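Phytoene synthase (Enterococcus hirae, PDB 5IYS) probably joins two farnesyl diphosphates head to head into a thirty-carbon isoprenoid, as a magnesium-dependent dehydrosqualene synthase, and here holds two thiodiphosphate analogues. Local coordinates at residues V139-L144 with D153-A158. Sequence-based numbering, arbitrary orientation.
With FPS (S-[(2E,6E)-3,7,11-trimethyldodeca-2,6,10-trienyl] trihydrogen thiodiphosphate), chain G; FPS (S-[(2E,6E)-3,7,11-trimethyldodeca-2,6,10-trienyl] trihydrogen thiodiphosphate), chain H.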
loop_
_atom_site.group_PDB
_atom_site.type_symbol
_atom_site.label_atom_id
_atom_site.label_comp_id
_atom_site.label_asym_id
_atom_site.label_seq_id
_atom_site.Cartn_x
_atom_site.Cartn_y
_atom_site.Cartn_z
ATOM N N VAL A 139 -1.585 0.413 -6.626
ATOM C CA VAL A 139 -0.253 0.943 -6.300
ATOM C C VAL A 139 0.853 0.038 -6.849
ATOM O O VAL A 139 1.838 0.484 -7.429
ATOM C CB VAL A 139 -0.039 1.099 -4.776
ATOM C CG1 VAL A 139 1.369 1.670 -4.505
ATOM C CG2 VAL A 139 -1.056 2.110 -4.204
ATOM N N GLY A 140 0.683 -1.259 -6.704
ATOM C CA GLY A 140 1.620 -2.195 -7.340
ATOM C C GLY A 140 1.738 -1.945 -8.832
ATOM O O GLY A 140 2.840 -1.918 -9.398
ATOM N N LEU A 141 0.594 -1.728 -9.479
ATOM C CA LEU A 141 0.624 -1.458 -10.903
ATOM C C LEU A 141 1.258 -0.131 -11.266
ATOM O O LEU A 141 1.863 -0.007 -12.334
ATOM C CB LEU A 141 -0.789 -1.562 -11.478
ATOM C CG LEU A 141 -1.406 -2.955 -11.312
ATOM C CD1 LEU A 141 -2.629 -3.062 -12.225
ATOM C CD2 LEU A 141 -0.374 -4.014 -11.660
ATOM N N MET A 142 1.025 0.907 -10.457
ATOM C CA MET A 142 1.734 2.161 -10.672
ATOM C C MET A 142 3.240 1.972 -10.682
ATOM O O MET A 142 3.941 2.604 -11.487
ATOM C CB MET A 142 1.404 3.182 -9.575
ATOM C CG MET A 142 -0.050 3.530 -9.473
ATOM S SD MET A 142 -0.284 4.578 -7.991
ATOM C CE MET A 142 -2.052 4.352 -7.828
ATOM N N LEU A 143 3.740 1.194 -9.721
ATOM C CA LEU A 143 5.183 0.998 -9.544
ATOM C C LEU A 143 5.865 -0.013 -10.463
ATOM O O LEU A 143 7.096 0.003 -10.620
ATOM C CB LEU A 143 5.476 0.596 -8.095
ATOM C CG LEU A 143 5.062 1.642 -7.050
ATOM C CD1 LEU A 143 5.335 1.105 -5.648
ATOM C CD2 LEU A 143 5.821 2.933 -7.265
ATOM N N LEU A 144 5.098 -0.933 -11.033
ATOM C CA LEU A 144 5.716 -2.029 -11.774
ATOM C C LEU A 144 6.705 -1.567 -12.846
ATOM O O LEU A 144 7.739 -2.203 -13.051
ATOM C CB LEU A 144 4.640 -2.890 -12.432
ATOM C CG LEU A 144 4.210 -4.176 -11.713
ATOM C CD1 LEU A 144 3.249 -5.064 -12.574
ATOM C CD2 LEU A 144 5.442 -4.977 -11.299
ATOM N N ASP A 153 4.099 -8.845 -17.669
ATOM C CA ASP A 153 4.511 -10.207 -17.277
ATOM C C ASP A 153 4.047 -10.584 -15.871
ATOM O O ASP A 153 3.827 -11.755 -15.557
ATOM C CB ASP A 153 6.035 -10.370 -17.349
ATOM C CG ASP A 153 6.544 -10.404 -18.777
ATOM O OD1 ASP A 153 5.704 -10.409 -19.697
ATOM O OD2 ASP A 153 7.779 -10.327 -18.978
ATOM N N ILE A 154 3.982 -9.607 -14.975
ATOM C CA ILE A 154 3.754 -9.951 -13.581
ATOM C C ILE A 154 2.693 -9.090 -12.913
ATOM O O ILE A 154 2.794 -8.771 -11.730
ATOM C CB ILE A 154 5.070 -9.865 -12.765
ATOM C CG1 ILE A 154 5.820 -8.568 -13.077
ATOM C CG2 ILE A 154 5.982 -11.084 -13.049
ATOM C CD1 ILE A 154 7.006 -8.272 -12.104
ATOM N N VAL A 155 1.659 -8.709 -13.651
ATOM C CA VAL A 155 0.608 -7.909 -13.022
ATOM C C VAL A 155 -0.097 -8.711 -11.927
ATOM O O VAL A 155 -0.538 -8.150 -10.926
ATOM C CB VAL A 155 -0.486 -7.447 -14.031
ATOM C CG1 VAL A 155 0.096 -6.468 -15.064
ATOM C CG2 VAL A 155 -1.125 -8.674 -14.713
ATOM N N VAL A 156 -0.288 -10.003 -12.154
ATOM C CA VAL A 156 -1.031 -10.829 -11.205
ATOM C C VAL A 156 -0.368 -10.888 -9.816
ATOM O O VAL A 156 -1.010 -10.609 -8.802
ATOM C CB VAL A 156 -1.311 -12.237 -11.802
ATOM C CG1 VAL A 156 -1.829 -13.175 -10.715
ATOM C CG2 VAL A 156 -2.355 -12.112 -12.929
ATOM N N PRO A 157 0.916 -11.257 -9.759
ATOM C CA PRO A 157 1.565 -11.262 -8.454
ATOM C C PRO A 157 1.747 -9.877 -7.854
ATOM O O PRO A 157 1.746 -9.742 -6.644
ATOM C CB PRO A 157 2.925 -11.917 -8.720
ATOM C CG PRO A 157 3.110 -11.908 -10.202
ATOM C CD PRO A 157 1.681 -12.028 -10.751
ATOM N N ALA A 158 1.859 -8.850 -8.687
ATOM C CA ALA A 158 1.978 -7.499 -8.173
ATOM C C ALA A 158 0.697 -7.129 -7.460
ATOM O O ALA A 158 0.717 -6.575 -6.362
ATOM C CB ALA A 158 2.251 -6.538 -9.294
HETATM C C1 FPS G . 0.318 1.522 3.458
HETATM S S1 FPS G . 0.698 3.190 3.075
HETATM C C2 FPS G . 0.305 0.867 2.089
HETATM C C3 FPS G . -0.522 -0.129 1.729
HETATM C C4 FPS G . -1.506 -0.701 2.706
HETATM C C5 FPS G . -0.469 -0.730 0.338
HETATM C C6 FPS G . 0.565 -0.105 -0.598
HETATM C C7 FPS G . 0.772 -1.037 -1.776
HETATM C C8 FPS G . 1.976 -1.208 -2.352
HETATM C C10 FPS G . 2.032 -2.067 -3.596
HETATM C C9 FPS G . 3.232 -0.532 -1.858
HETATM C C11 FPS G . 3.053 -3.189 -3.386
HETATM C C12 FPS G . 3.275 -3.967 -4.673
HETATM C C13 FPS G . 4.260 -3.713 -5.565
HETATM C C14 FPS G . 4.399 -4.577 -6.792
HETATM C C15 FPS G . 5.258 -2.604 -5.360
HETATM P PA FPS G . 1.427 4.201 4.721
HETATM O O1A FPS G . 2.300 5.308 4.325
HETATM O O2A FPS G . 0.071 4.874 5.292
HETATM O O3A FPS G . 1.994 3.288 5.902
HETATM P PB FPS G . 0.898 2.770 6.984
HETATM O O1B FPS G . 0.855 3.688 8.175
HETATM O O2B FPS G . 1.337 1.352 7.262
HETATM O O3B FPS G . -0.515 2.725 6.447
HETATM C C1 FPS H . -2.994 3.290 3.411
HETATM S S1 FPS H . -4.287 2.190 3.896
HETATM C C2 FPS H . -3.419 4.048 2.177
HETATM C C3 FPS H . -3.550 3.511 0.951
HETATM C C4 FPS H . -3.385 2.042 0.664
HETATM C C5 FPS H . -3.935 4.436 -0.181
HETATM C C6 FPS H . -2.764 5.317 -0.612
HETATM C C7 FPS H . -1.501 4.492 -0.790
HETATM C C8 FPS H . -0.330 4.889 -0.269
HETATM C C10 FPS H . 0.851 3.965 -0.452
HETATM C C9 FPS H . -0.223 6.150 0.545
HETATM C C11 FPS H . 1.663 4.273 -1.689
HETATM C C12 FPS H . 2.972 3.539 -1.429
HETATM C C13 FPS H . 3.999 3.492 -2.298
HETATM C C14 FPS H . 3.979 4.169 -3.634
HETATM C C15 FPS H . 5.214 2.710 -1.911
HETATM P PA FPS H . -5.256 3.392 5.233
HETATM O O1A FPS H . -5.745 4.606 4.536
HETATM O O2A FPS H . -6.511 2.581 5.829
HETATM O O3A FPS H . -4.277 3.573 6.511
HETATM P PB FPS H . -3.505 4.884 6.988
HETATM O O1B FPS H . -4.094 5.212 8.334
HETATM O O2B FPS H . -3.681 6.069 6.065
HETATM O O3B FPS H . -2.039 4.514 7.062
#
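I154 O, at the N-cap of helix 155-172, accepts a hydrogen bond from A158 N at 3.2 Å, and L144 CD1 approaches the same oxygen to 3.8 Å. That methyl belongs to L144, whose two branches divide the work: CD1 rests on A158 CB at 3.7 Å, while CD2 meets I154 CD1, also at 3.7 Å. The I154 side chain reaches it with CG1 set between its own backbone N and carbonyl carbon (chi1 46°); M230, L233 and I234 pack on the same isoleucine. With chi1 at -98°, off a staggered position, L144 lays one branch on each of A158 and I154. One turn back, L141 CD2 touches V155 CB more loosely, at 4.2 Å, where the contact is partly open to solvent. The inner side faces the prenyl tails. A158 CB, already against L144 CD1, lies 3.8 Å from C14 of the chain G analogue; G140 N comes within 3.5 Å of its C10, and V139 CG1 touches both analogues. The side-chain contacts between the two segments are thus all apolar, rest on dispersion and hydrophobic burial, and continue directly into the hydrocarbon wall around the far end of a farnesyl chain.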